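Local coordinates for penicillin binding protein 2X (Streptococcus thermophilus, PDB 5U47) that probably acts as a divisome transpeptidase, cross-linking peptides of adjacent glycan strands in septal peptidoglycan, and is a target of beta-lactam antibiotics, at residues S376-G381 against T424-N429; K600-T605 against I644-F649; I617-G622 against Y656-K661; T650-M655 against E664-W669. The protein carries 1 engineered substitution. One frame throughout, in Å; residues are numbered along the deposited sequence.

Contact 1. Residues S376-G381 against T424-N429; sequences SLYKFG and TAISNN
In the transpeptidase domain, Tyr-378 stands at the Schellman motif that ends helix 368-377 and reaches across to Ala-425 and Ile-426 in the last turn of helix 416-427. Lys-379, with a positive phi of 69°, turns the chain away from the helix axis, and its N closes back on Ser-376 O at 2.8 Å. The tyrosine ring bridges two helix ends whose backbones stay well apart: even the nearest pair of CA atoms, those of Tyr-378 and Ala-425, is separated by 8.4 Å.

The bridge has two footings. Partway along the ring, CE1 of Tyr-378 rests 4.0 Å from CB of Ala-425, the methyl coming in obliquely. Farther out, the phenol lies crosswise to Ile-426. The branch that meets it is the CG1-CD1 arm, which chi1 of -59° places beside the backbone N of Ile-426, while CG2 takes the position opposite that nitrogen.

The hydroxyl ends beside the CD1 methyl of Ile-426, and is hydrogen-bonded to Ser-303 OG on helix 297-308. Ile-426 packs on the same helix, through Val-299, Met-300 and Ser-303, so three helices converge on one buried phenol. Ser-295, just ahead of that helix, and Lys-298 in its first turn fit an SxxK motif, probably the active-site one, as in other penicillin-binding transpeptidases. At the meeting point, Tyr-378 OH lies 3.3 Å from CD1 of Ile-426 and 4.1 Å from its CG1.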
loop_
_atom_site.group_PDB
_atom_site.type_symbol
_atom_site.label_atom_id
_atom_site.label_comp_id
_atom_site.label_asym_id
_atom_site.label_seq_id
_atom_site.Cartn_x
_atom_site.Cartn_y
_atom_site.Cartn_z
ATOM N N SER A 376 -5.560 17.788 -13.005
ATOM C CA SER A 376 -6.828 17.168 -12.660
ATOM C C SER A 376 -6.941 15.804 -13.387
ATOM O O SER A 376 -7.338 14.807 -12.779
ATOM C CB SER A 376 -7.981 18.118 -12.994
ATOM O OG SER A 376 -9.200 17.592 -12.517
ATOM N N LEU A 377 -6.543 15.749 -14.659
ATOM C CA LEU A 377 -6.538 14.484 -15.416
ATOM C C LEU A 377 -5.579 13.452 -14.800
ATOM O O LEU A 377 -5.834 12.247 -14.859
ATOM C CB LEU A 377 -6.160 14.727 -16.869
ATOM C CG LEU A 377 -7.167 15.489 -17.747
ATOM C CD1 LEU A 377 -6.572 15.703 -19.121
ATOM C CD2 LEU A 377 -8.493 14.751 -17.865
ATOM N N TYR A 378 -4.471 13.951 -14.242
ATOM C CA TYR A 378 -3.500 13.131 -13.517
ATOM C C TYR A 378 -3.997 12.804 -12.081
ATOM O O TYR A 378 -3.332 12.072 -11.341
ATOM C CB TYR A 378 -2.121 13.791 -13.495
ATOM C CG TYR A 378 -1.227 13.448 -14.679
ATOM C CD1 TYR A 378 -0.691 12.166 -14.806
ATOM C CD2 TYR A 378 -0.857 14.414 -15.628
ATOM C CE1 TYR A 378 0.155 11.838 -15.850
ATOM C CE2 TYR A 378 -0.013 14.097 -16.686
ATOM C CZ TYR A 378 0.502 12.808 -16.791
ATOM O OH TYR A 378 1.345 12.457 -17.836
ATOM N N LYS A 379 -5.134 13.393 -11.711
ATOM C CA LYS A 379 -5.849 13.145 -10.449
ATOM C C LYS A 379 -5.212 13.634 -9.157
ATOM O O LYS A 379 -5.559 13.142 -8.053
ATOM C CB LYS A 379 -6.251 11.663 -10.313
ATOM C CG LYS A 379 -7.216 11.192 -11.384
ATOM C CD LYS A 379 -7.622 9.746 -11.142
ATOM C CE LYS A 379 -8.601 9.259 -12.195
ATOM N NZ LYS A 379 -9.940 9.896 -12.063
ATOM N N PHE A 380 -4.288 14.579 -9.268
ATOM C CA PHE A 380 -3.722 15.178 -8.068
ATOM C C PHE A 380 -4.824 15.852 -7.276
ATOM O O PHE A 380 -5.796 16.373 -7.852
ATOM C CB PHE A 380 -2.574 16.110 -8.405
ATOM C CG PHE A 380 -1.376 15.371 -8.918
ATOM C CD1 PHE A 380 -0.627 14.605 -8.052
ATOM C CD2 PHE A 380 -1.036 15.393 -10.266
ATOM C CE1 PHE A 380 0.473 13.893 -8.496
ATOM C CE2 PHE A 380 0.067 14.679 -10.726
ATOM C CZ PHE A 380 0.823 13.930 -9.836
ATOM N N GLY A 381 -4.714 15.767 -5.950
ATOM C CA GLY A 381 -5.746 16.281 -5.044
ATOM C C GLY A 381 -6.874 15.270 -4.776
ATOM O O GLY A 381 -7.772 15.537 -3.976
ATOM N N THR A 424 2.369 5.808 -13.861
ATOM C CA THR A 424 1.921 4.698 -14.690
ATOM C C THR A 424 1.464 5.162 -16.080
ATOM O O THR A 424 1.598 4.404 -17.025
ATOM C CB THR A 424 0.786 3.832 -14.064
ATOM O OG1 THR A 424 -0.379 4.637 -13.840
ATOM C CG2 THR A 424 1.213 3.212 -12.797
ATOM N N ALA A 425 0.915 6.380 -16.208
ATOM C CA ALA A 425 0.459 6.865 -17.509
ATOM C C ALA A 425 1.666 7.109 -18.420
ATOM O O ALA A 425 1.614 6.891 -19.615
ATOM C CB ALA A 425 -0.364 8.128 -17.361
ATOM N N ILE A 426 2.771 7.535 -17.829
ATOM C CA ILE A 426 3.993 7.758 -18.581
ATOM C C ILE A 426 4.565 6.424 -19.064
ATOM O O ILE A 426 4.978 6.323 -20.216
ATOM C CB ILE A 426 5.016 8.502 -17.715
ATOM C CG1 ILE A 426 4.454 9.858 -17.260
ATOM C CG2 ILE A 426 6.349 8.667 -18.455
ATOM C CD1 ILE A 426 4.230 10.861 -18.366
ATOM N N SER A 427 4.567 5.420 -18.182
ATOM C CA SER A 427 5.116 4.090 -18.453
ATOM C C SER A 427 4.215 3.165 -19.269
ATOM O O SER A 427 4.694 2.164 -19.815
ATOM C CB SER A 427 5.398 3.343 -17.131
ATOM O OG SER A 427 4.174 2.824 -16.544
ATOM N N ASN A 428 2.924 3.477 -19.321
ATOM C CA ASN A 428 1.937 2.621 -19.991
ATOM C C ASN A 428 1.169 3.347 -21.129
ATOM O O ASN A 428 -0.070 3.405 -21.119
ATOM C CB ASN A 428 0.961 2.088 -18.917
ATOM C CG ASN A 428 -0.064 1.116 -19.471
ATOM O OD1 ASN A 428 0.278 0.198 -20.193
ATOM N ND2 ASN A 428 -1.344 1.313 -19.108
ATOM N N ASN A 429 1.917 3.902 -22.092
ATOM C CA ASN A 429 1.351 4.521 -23.302
ATOM C C ASN A 429 0.253 5.575 -23.078
ATOM O O ASN A 429 -0.691 5.699 -23.871
ATOM C CB ASN A 429 0.846 3.403 -24.237
ATOM C CG ASN A 429 1.958 2.447 -24.645
ATOM O OD1 ASN A 429 1.883 1.234 -24.403
ATOM N ND2 ASN A 429 3.018 2.992 -25.196
#

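Contact 2. Residues K600-T605 against I644-F649; sequences KTPGET and IMTNEF
Pro-602 and Thr-646 carry this contact, one from the first turn of helix 602-611 and the other from the end of strand 641-646. Thr-646 presents its methyl branch: CG2 sits opposite its own carbonyl carbon and beside its backbone N, and from there it meets the proline ring crosswise. CG of Pro-602 comes to 3.5 Å from CG2 of Thr-646, tighter than ordinary van der Waals contact, with Pro-602 CB close behind at 3.8 Å.

One turn on, Thr-605 splits its branches between two tasks. Its CG2 faces the sheet and just reaches CD1 of Ile-644, at 4.5 Å. Its hydroxyl, turned by chi1 of -61° to the side of its backbone N, instead donates to Thr-601 O over 2.9 Å, approaching 37° above the carbonyl plane. That oxygen also receives Thr-605 N at 3.2 Å, so the first helical turn is tied twice to a single acceptor. Ile-625 of the neighbouring strand 625-628 touches both Thr-605 and Ile-644. A short helix laid by its apolar side on a three-stranded sheet is the build of a PASTA domain, here the first of two.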
loop_
_atom_site.group_PDB
_atom_site.type_symbol
_atom_site.label_atom_id
_atom_site.label_comp_id
_atom_site.label_asym_id
_atom_site.label_seq_id
_atom_site.Cartn_x
_atom_site.Cartn_y
_atom_site.Cartn_z
ATOM N N LYS A 600 -24.252 5.957 1.667
ATOM C CA LYS A 600 -22.907 5.864 2.275
ATOM C C LYS A 600 -21.930 6.863 1.645
ATOM O O LYS A 600 -22.246 7.511 0.645
ATOM C CB LYS A 600 -22.342 4.449 2.176
ATOM C CG LYS A 600 -22.997 3.501 3.154
ATOM C CD LYS A 600 -22.377 2.116 3.122
ATOM C CE LYS A 600 -22.554 1.410 4.459
ATOM N NZ LYS A 600 -23.959 1.488 4.959
ATOM N N THR A 601 -20.743 6.965 2.231
ATOM C CA THR A 601 -19.706 7.871 1.736
ATOM C C THR A 601 -18.973 7.188 0.574
ATOM O O THR A 601 -18.519 6.048 0.717
ATOM C CB THR A 601 -18.734 8.258 2.857
ATOM O OG1 THR A 601 -19.485 8.699 3.997
ATOM C CG2 THR A 601 -17.792 9.364 2.401
ATOM N N PRO A 602 -18.887 7.862 -0.597
ATOM C CA PRO A 602 -18.255 7.281 -1.781
ATOM C C PRO A 602 -16.827 6.812 -1.564
ATOM O O PRO A 602 -16.500 5.686 -1.920
ATOM C CB PRO A 602 -18.290 8.435 -2.793
ATOM C CG PRO A 602 -19.475 9.209 -2.407
ATOM C CD PRO A 602 -19.482 9.173 -0.913
ATOM N N GLY A 603 -16.008 7.668 -0.962
ATOM C CA GLY A 603 -14.598 7.376 -0.719
ATOM C C GLY A 603 -14.320 6.055 -0.019
ATOM O O GLY A 603 -13.659 5.160 -0.583
ATOM N N GLU A 604 -14.835 5.905 1.197
ATOM C CA GLU A 604 -14.602 4.675 1.959
ATOM C C GLU A 604 -15.215 3.451 1.273
ATOM O O GLU A 604 -14.644 2.360 1.330
ATOM C CB GLU A 604 -15.036 4.810 3.436
ATOM C CG GLU A 604 -16.511 4.882 3.723
ATOM C CD GLU A 604 -16.788 5.241 5.191
ATOM O OE1 GLU A 604 -16.722 6.442 5.546
ATOM O OE2 GLU A 604 -17.093 4.322 5.981
ATOM N N THR A 605 -16.346 3.645 0.591
ATOM C CA THR A 605 -16.989 2.555 -0.133
ATOM C C THR A 605 -16.119 2.103 -1.305
ATOM O O THR A 605 -15.951 0.898 -1.515
ATOM C CB THR A 605 -18.398 2.954 -0.617
ATOM O OG1 THR A 605 -19.205 3.269 0.525
ATOM C CG2 THR A 605 -19.063 1.835 -1.397
ATOM N N ILE A 644 -20.271 4.490 -9.400
ATOM C CA ILE A 644 -20.824 5.009 -8.149
ATOM C C ILE A 644 -21.051 6.486 -8.439
ATOM O O ILE A 644 -20.086 7.254 -8.575
ATOM C CB ILE A 644 -19.857 4.840 -6.960
ATOM C CG1 ILE A 644 -19.602 3.363 -6.663
ATOM C CG2 ILE A 644 -20.404 5.509 -5.701
ATOM C CD1 ILE A 644 -18.491 3.146 -5.647
ATOM N N MET A 645 -22.312 6.889 -8.580
ATOM C CA MET A 645 -22.613 8.302 -8.834
ATOM C C MET A 645 -22.860 8.999 -7.513
ATOM O O MET A 645 -23.758 8.617 -6.779
ATOM C CB MET A 645 -23.827 8.481 -9.730
ATOM C CG MET A 645 -24.000 9.915 -10.249
ATOM S SD MET A 645 -25.493 10.075 -11.245
ATOM C CE MET A 645 -26.745 10.113 -9.970
ATOM N N THR A 646 -22.073 10.029 -7.226
ATOM C CA THR A 646 -22.234 10.760 -5.976
ATOM C C THR A 646 -23.342 11.780 -6.141
ATOM O O THR A 646 -23.854 11.980 -7.247
ATOM C CB THR A 646 -20.961 11.511 -5.568
ATOM O OG1 THR A 646 -20.743 12.610 -6.464
ATOM C CG2 THR A 646 -19.765 10.576 -5.572
ATOM N N ASN A 647 -23.678 12.453 -5.044
ATOM C CA ASN A 647 -24.733 13.461 -5.076
ATOM C C ASN A 647 -24.296 14.817 -5.660
ATOM O O ASN A 647 -25.102 15.726 -5.727
ATOM C CB ASN A 647 -25.392 13.643 -3.699
ATOM C CG ASN A 647 -24.447 14.176 -2.650
ATOM O OD1 ASN A 647 -23.239 13.924 -2.680
ATOM N ND2 ASN A 647 -25.003 14.872 -1.681
ATOM N N GLU A 648 -23.035 14.958 -6.069
ATOM C CA GLU A 648 -22.585 16.201 -6.719
ATOM C C GLU A 648 -21.743 15.838 -7.935
ATOM O O GLU A 648 -20.532 15.638 -7.838
ATOM C CB GLU A 648 -21.828 17.111 -5.764
ATOM C CG GLU A 648 -21.463 18.434 -6.416
ATOM C CD GLU A 648 -20.812 19.417 -5.470
ATOM O OE1 GLU A 648 -20.552 19.046 -4.303
ATOM O OE2 GLU A 648 -20.554 20.561 -5.907
ATOM N N PHE A 649 -22.406 15.783 -9.082
ATOM C CA PHE A 649 -21.795 15.327 -10.332
ATOM C C PHE A 649 -22.265 16.226 -11.472
ATOM O O PHE A 649 -23.404 16.113 -11.927
ATOM C CB PHE A 649 -22.171 13.842 -10.536
ATOM C CG PHE A 649 -21.694 13.239 -11.837
ATOM C CD1 PHE A 649 -20.384 13.401 -12.263
ATOM C CD2 PHE A 649 -22.546 12.449 -12.593
ATOM C CE1 PHE A 649 -19.942 12.826 -13.447
ATOM C CE2 PHE A 649 -22.108 11.862 -13.775
ATOM C CZ PHE A 649 -20.805 12.052 -14.203
#

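Contact 3. Residues I617-G622 against Y656-K661; sequences IVLGVG and YGWTKK
The carbonyl oxygen of Leu-619, a residue whose side chain meets Trp-658, is gripped twice by Thr-646, through its backbone N and its OG1, and the same OG1 is hydrogen-bonded to Gly-622 N, which ties the turn after strand 615-619 to the neighbouring strand. With the backbone held in this way, Ile-617 and Leu-619, two residues apart on the strand, both extend their side chains to the indole of Trp-658.

Ile-617 takes the pyrrole end. Its CG1 arm lies beside the backbone N, chi1 -61°, and runs out extended to set CD1 over one face of the indole. CD1 of Ile-617 stands 3.7 Å from the centroid of the five-membered ring of Trp-658, 24° off the ring normal, a CH-pi contact. The CG2 branch of Ile-617 adds a looser touch on CZ2 of Trp-658, at 4.0 Å. Leu-619 takes the benzene end, where its CD2 approaches obliquely to 3.6 Å from CH2 and 3.7 Å from CZ2 of Trp-658.

The backbone on either side of Trp-658 in sequence is held by Gln-641 of strand 641-646, through NE2 to Gly-657 O and OE1 to Thr-659 N. Thr-659, in turn, caps helix 660-670 with its OG1 on Asn-662 N. The contact thus joins the first PASTA domain to the second. Although CD1 of Ile-617 comes to 3.5 Å from NE1 of Trp-658, a methyl can accept no proton, and cohesion between the two strand residues and the indole must come from dispersion and methyl-to-pi attraction.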
loop_
_atom_site.group_PDB
_atom_site.type_symbol
_atom_site.label_atom_id
_atom_site.label_comp_id
_atom_site.label_asym_id
_atom_site.label_seq_id
_atom_site.Cartn_x
_atom_site.Cartn_y
_atom_site.Cartn_z
ATOM N N ILE A 617 -15.707 3.231 -10.204
ATOM C CA ILE A 617 -15.470 4.544 -10.797
ATOM C C ILE A 617 -16.421 5.488 -10.051
ATOM O O ILE A 617 -17.656 5.317 -10.124
ATOM C CB ILE A 617 -15.822 4.594 -12.292
ATOM C CG1 ILE A 617 -14.954 3.604 -13.081
ATOM C CG2 ILE A 617 -15.650 6.011 -12.802
ATOM C CD1 ILE A 617 -15.434 3.362 -14.497
ATOM N N VAL A 618 -15.849 6.450 -9.332
ATOM C CA VAL A 618 -16.623 7.400 -8.543
ATOM C C VAL A 618 -16.889 8.606 -9.428
ATOM O O VAL A 618 -15.938 9.210 -9.950
ATOM C CB VAL A 618 -15.878 7.789 -7.258
ATOM C CG1 VAL A 618 -16.603 8.888 -6.488
ATOM C CG2 VAL A 618 -15.711 6.555 -6.368
ATOM N N LEU A 619 -18.174 8.922 -9.633
ATOM C CA LEU A 619 -18.568 10.042 -10.478
ATOM C C LEU A 619 -18.914 11.258 -9.639
ATOM O O LEU A 619 -19.880 11.237 -8.852
ATOM C CB LEU A 619 -19.778 9.683 -11.344
ATOM C CG LEU A 619 -19.647 8.456 -12.245
ATOM C CD1 LEU A 619 -20.973 8.144 -12.903
ATOM C CD2 LEU A 619 -18.563 8.656 -13.293
ATOM N N GLY A 620 -18.135 12.323 -9.805
ATOM C CA GLY A 620 -18.416 13.555 -9.087
ATOM C C GLY A 620 -17.668 13.708 -7.778
ATOM O O GLY A 620 -16.807 12.910 -7.450
ATOM N N VAL A 621 -18.049 14.735 -7.018
ATOM C CA VAL A 621 -17.346 15.118 -5.794
ATOM C C VAL A 621 -18.175 15.147 -4.523
ATOM O O VAL A 621 -17.676 15.563 -3.492
ATOM C CB VAL A 621 -16.718 16.517 -5.982
ATOM C CG1 VAL A 621 -15.686 16.468 -7.095
ATOM C CG2 VAL A 621 -17.783 17.573 -6.291
ATOM N N GLY A 622 -19.440 14.729 -4.601
ATOM C CA GLY A 622 -20.316 14.721 -3.427
ATOM C C GLY A 622 -19.903 13.701 -2.377
ATOM O O GLY A 622 -19.231 12.706 -2.689
ATOM N N TYR A 656 -11.980 7.122 -20.544
ATOM C CA TYR A 656 -11.087 6.143 -21.139
ATOM C C TYR A 656 -11.122 4.836 -20.336
ATOM O O TYR A 656 -11.037 4.837 -19.100
ATOM C CB TYR A 656 -9.654 6.654 -21.251
ATOM C CG TYR A 656 -8.811 5.739 -22.114
ATOM C CD1 TYR A 656 -8.252 4.566 -21.600
ATOM C CD2 TYR A 656 -8.618 6.014 -23.447
ATOM C CE1 TYR A 656 -7.507 3.712 -22.400
ATOM C CE2 TYR A 656 -7.872 5.175 -24.251
ATOM C CZ TYR A 656 -7.327 4.026 -23.722
ATOM O OH TYR A 656 -6.609 3.202 -24.533
ATOM N N GLY A 657 -11.268 3.728 -21.043
ATOM C CA GLY A 657 -11.305 2.412 -20.393
ATOM C C GLY A 657 -12.660 1.956 -19.844
ATOM O O GLY A 657 -12.776 0.835 -19.364
ATOM N N TRP A 658 -13.678 2.811 -19.891
ATOM C CA TRP A 658 -15.022 2.408 -19.453
ATOM C C TRP A 658 -15.612 1.314 -20.340
ATOM O O TRP A 658 -15.453 1.343 -21.568
ATOM C CB TRP A 658 -16.003 3.587 -19.495
ATOM C CG TRP A 658 -15.867 4.588 -18.407
ATOM C CD1 TRP A 658 -14.750 4.880 -17.691
ATOM C CD2 TRP A 658 -16.863 5.523 -17.988
ATOM N NE1 TRP A 658 -15.002 5.902 -16.818
ATOM C CE2 TRP A 658 -16.295 6.312 -16.975
ATOM C CE3 TRP A 658 -18.200 5.738 -18.343
ATOM C CZ2 TRP A 658 -17.008 7.336 -16.327
ATOM C CZ3 TRP A 658 -18.921 6.759 -17.683
ATOM C CH2 TRP A 658 -18.318 7.537 -16.696
ATOM N N THR A 659 -16.330 0.375 -19.730
ATOM C CA THR A 659 -17.061 -0.603 -20.526
ATOM C C THR A 659 -18.266 0.076 -21.177
ATOM O O THR A 659 -18.740 1.118 -20.709
ATOM C CB THR A 659 -17.577 -1.786 -19.688
ATOM O OG1 THR A 659 -18.459 -1.305 -18.653
ATOM C CG2 THR A 659 -16.400 -2.565 -19.091
ATOM N N LYS A 660 -18.752 -0.508 -22.263
ATOM C CA LYS A 660 -19.926 0.034 -22.950
ATOM C C LYS A 660 -21.137 0.047 -22.004
ATOM O O LYS A 660 -21.903 1.002 -21.977
ATOM C CB LYS A 660 -20.248 -0.766 -24.217
ATOM C CG LYS A 660 -21.387 -0.146 -25.014
ATOM C CD LYS A 660 -21.651 -0.866 -26.324
ATOM C CE LYS A 660 -22.770 -0.167 -27.091
ATOM N NZ LYS A 660 -22.904 -0.668 -28.484
ATOM N N LYS A 661 -21.285 -1.009 -21.210
ATOM C CA LYS A 661 -22.377 -1.080 -20.218
ATOM C C LYS A 661 -22.362 0.151 -19.319
ATOM O O LYS A 661 -23.402 0.750 -19.047
ATOM C CB LYS A 661 -22.235 -2.347 -19.357
ATOM C CG LYS A 661 -23.298 -2.544 -18.272
ATOM C CD LYS A 661 -22.980 -3.810 -17.467
ATOM C CE LYS A 661 -24.016 -4.111 -16.389
ATOM N NZ LYS A 661 -24.084 -3.074 -15.333
#

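Contact 4. Residues T650-M655 against E664-W669; sequences TELPDM and ETFAKW
Phe-666 turns its ring away from helix 660-670 by setting CG opposite the backbone N, chi1 159°, and so delivers it to Leu-652, Pro-653 and Met-655. Met-655 instead keeps CG beside its backbone N, and its chain bends at the thioether, chi3 65°, which brings CE to the phenylalanine. Leu-652 meets the same ring with its CD1 methyl.

These groups share out one stretch of the ring. CD1 of Leu-652 lies 3.8 Å from CZ and 4.0 Å from CE2 of Phe-666, the leucine and phenylalanine side chains crossing at about a right angle. Met-655 CE takes the neighbouring atoms, 4.0 Å from CD2 of Phe-666. Its sulfur follows in a Met-aromatic contact, SD standing 5.1 Å from the centroid of the Phe-666 ring and 47° off the normal, hence oblique. Pro-653 gives a lighter touch, its CD being 4.4 Å from CZ of Phe-666.

In the second PASTA domain this is part of the apolar core, where the entering chain meets the helix. Ile-672 and Leu-695 also touch Phe-666, as does Leu-643 of strand 641-646 in the first PASTA domain, while Ile-701 and Ile-703 of strand 700-706 touch Leu-652 and Met-655 respectively. The loop 650-655 is held by Gln-687, whose amide bonds to Pro-653 O through NE2 and to Met-655 N through OE1. Asp-654, between them, uses its carboxylate on Lys-459 N (OD2) and Tyr-656 N (OD1).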
loop_
_atom_site.group_PDB
_atom_site.type_symbol
_atom_site.label_atom_id
_atom_site.label_comp_id
_atom_site.label_asym_id
_atom_site.label_seq_id
_atom_site.Cartn_x
_atom_site.Cartn_y
_atom_site.Cartn_z
ATOM N N THR A 650 -21.377 17.116 -11.915
ATOM C CA THR A 650 -21.718 18.111 -12.939
ATOM C C THR A 650 -20.803 18.203 -14.159
ATOM O O THR A 650 -21.151 18.898 -15.114
ATOM C CB THR A 650 -21.715 19.524 -12.322
ATOM O OG1 THR A 650 -20.395 19.822 -11.854
ATOM C CG2 THR A 650 -22.723 19.633 -11.166
ATOM N N GLU A 651 -19.639 17.558 -14.120
ATOM C CA GLU A 651 -18.671 17.589 -15.232
ATOM C C GLU A 651 -18.449 16.212 -15.866
ATOM O O GLU A 651 -18.448 15.195 -15.169
ATOM C CB GLU A 651 -17.324 18.128 -14.741
ATOM C CG GLU A 651 -17.332 19.596 -14.336
ATOM C CD GLU A 651 -15.946 20.111 -13.930
ATOM O OE1 GLU A 651 -15.053 19.294 -13.615
ATOM O OE2 GLU A 651 -15.747 21.347 -13.919
ATOM N N LEU A 652 -18.244 16.199 -17.188
ATOM C CA LEU A 652 -18.008 14.974 -17.932
ATOM C C LEU A 652 -16.699 14.332 -17.479
ATOM O O LEU A 652 -15.668 15.009 -17.415
ATOM C CB LEU A 652 -17.889 15.270 -19.428
ATOM C CG LEU A 652 -17.792 14.067 -20.372
ATOM C CD1 LEU A 652 -19.059 13.225 -20.299
ATOM C CD2 LEU A 652 -17.581 14.574 -21.787
ATOM N N PRO A 653 -16.730 13.042 -17.133
ATOM C CA PRO A 653 -15.492 12.363 -16.752
ATOM C C PRO A 653 -14.571 12.038 -17.917
ATOM O O PRO A 653 -14.968 12.144 -19.057
ATOM C CB PRO A 653 -15.983 11.013 -16.203
ATOM C CG PRO A 653 -17.429 11.199 -15.905
ATOM C CD PRO A 653 -17.929 12.243 -16.835
ATOM N N ASP A 654 -13.346 11.627 -17.583
ATOM C CA ASP A 654 -12.391 11.048 -18.536
ATOM C C ASP A 654 -12.939 9.618 -18.543
ATOM O O ASP A 654 -12.920 8.934 -17.524
ATOM C CB ASP A 654 -10.960 11.143 -17.997
ATOM C CG ASP A 654 -9.950 10.296 -18.765
ATOM O OD1 ASP A 654 -10.324 9.547 -19.695
ATOM O OD2 ASP A 654 -8.744 10.371 -18.393
ATOM N N MET A 655 -13.484 9.203 -19.684
ATOM C CA MET A 655 -14.158 7.926 -19.781
ATOM C C MET A 655 -13.277 6.842 -20.392
ATOM O O MET A 655 -13.765 5.741 -20.696
ATOM C CB MET A 655 -15.457 8.111 -20.594
ATOM C CG MET A 655 -16.448 9.090 -19.966
ATOM S SD MET A 655 -17.791 9.564 -21.082
ATOM C CE MET A 655 -18.620 8.008 -21.272
ATOM N N GLU A 664 -23.345 3.316 -21.211
ATOM C CA GLU A 664 -24.822 3.303 -21.360
ATOM C C GLU A 664 -25.550 3.693 -20.069
ATOM O O GLU A 664 -26.537 4.423 -20.104
ATOM C CB GLU A 664 -25.331 1.922 -21.802
ATOM C CG GLU A 664 -24.944 1.510 -23.220
ATOM C CD GLU A 664 -25.562 0.180 -23.649
ATOM O OE1 GLU A 664 -24.842 -0.660 -24.240
ATOM O OE2 GLU A 664 -26.770 -0.039 -23.388
ATOM N N THR A 665 -25.071 3.189 -18.938
ATOM C CA THR A 665 -25.690 3.480 -17.654
ATOM C C THR A 665 -25.563 4.976 -17.360
ATOM O O THR A 665 -26.537 5.639 -17.022
ATOM C CB THR A 665 -25.052 2.661 -16.524
ATOM O OG1 THR A 665 -25.208 1.266 -16.814
ATOM C CG2 THR A 665 -25.699 2.975 -15.191
ATOM N N PHE A 666 -24.352 5.488 -17.513
ATOM C CA PHE A 666 -24.067 6.899 -17.333
ATOM C C PHE A 666 -24.943 7.785 -18.210
ATOM O O PHE A 666 -25.490 8.805 -17.750
ATOM C CB PHE A 666 -22.579 7.159 -17.661
ATOM C CG PHE A 666 -22.278 8.592 -17.985
ATOM C CD1 PHE A 666 -22.393 9.573 -17.017
ATOM C CD2 PHE A 666 -21.932 8.966 -19.273
ATOM C CE1 PHE A 666 -22.149 10.911 -17.328
ATOM C CE2 PHE A 666 -21.672 10.298 -19.592
ATOM C CZ PHE A 666 -21.787 11.268 -18.615
ATOM N N ALA A 667 -25.071 7.394 -19.476
ATOM C CA ALA A 667 -25.824 8.182 -20.437
ATOM C C ALA A 667 -27.295 8.226 -20.064
ATOM O O ALA A 667 -27.948 9.258 -20.203
ATOM C CB ALA A 667 -25.644 7.623 -21.836
ATOM N N LYS A 668 -27.807 7.086 -19.616
ATOM C CA LYS A 668 -29.184 6.994 -19.178
ATOM C C LYS A 668 -29.381 7.849 -17.920
ATOM O O LYS A 668 -30.359 8.573 -17.834
ATOM C CB LYS A 668 -29.577 5.551 -18.898
ATOM C CG LYS A 668 -31.060 5.354 -18.572
ATOM C CD LYS A 668 -31.343 3.957 -18.021
ATOM C CE LYS A 668 -30.753 3.767 -16.618
ATOM N NZ LYS A 668 -30.865 2.362 -16.127
ATOM N N TRP A 669 -28.456 7.776 -16.959
ATOM C CA TRP A 669 -28.575 8.581 -15.734
ATOM C C TRP A 669 -28.602 10.080 -16.005
ATOM O O TRP A 669 -29.361 10.813 -15.371
ATOM C CB TRP A 669 -27.427 8.307 -14.744
ATOM C CG TRP A 669 -27.472 6.981 -14.048
ATOM C CD1 TRP A 669 -28.571 6.191 -13.845
ATOM C CD2 TRP A 669 -26.404 6.370 -13.319
ATOM N NE1 TRP A 669 -28.224 5.080 -13.106
ATOM C CE2 TRP A 669 -26.904 5.171 -12.764
ATOM C CE3 TRP A 669 -25.059 6.695 -13.118
ATOM C CZ2 TRP A 669 -26.117 4.314 -12.010
ATOM C CZ3 TRP A 669 -24.270 5.832 -12.360
ATOM C CH2 TRP A 669 -24.808 4.660 -11.819
#

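Contacts 2, 3 and 4 form a continuous chain of packing through the two PASTA domains. Contacts 2 and 3 share a sheet, with a probable hydrogen bond of 2.7 Å from Leu-619 N to Ile-644 O. Contacts 3 and 4, centres 7 Å apart, both draw on helix 660-670, and CZ3 of Trp-658 lies 3.7 Å from CB of Phe-666. Phe-649 closes the triangle, its CZ 3.6 Å from CE1 of Phe-666. Contact 1 stands apart in the transpeptidase domain: its nearest atoms come within about 4 Å of contact 4 without touching. It packs on helix 297-308, which carries Lys-298 of the probable SxxK active-site motif.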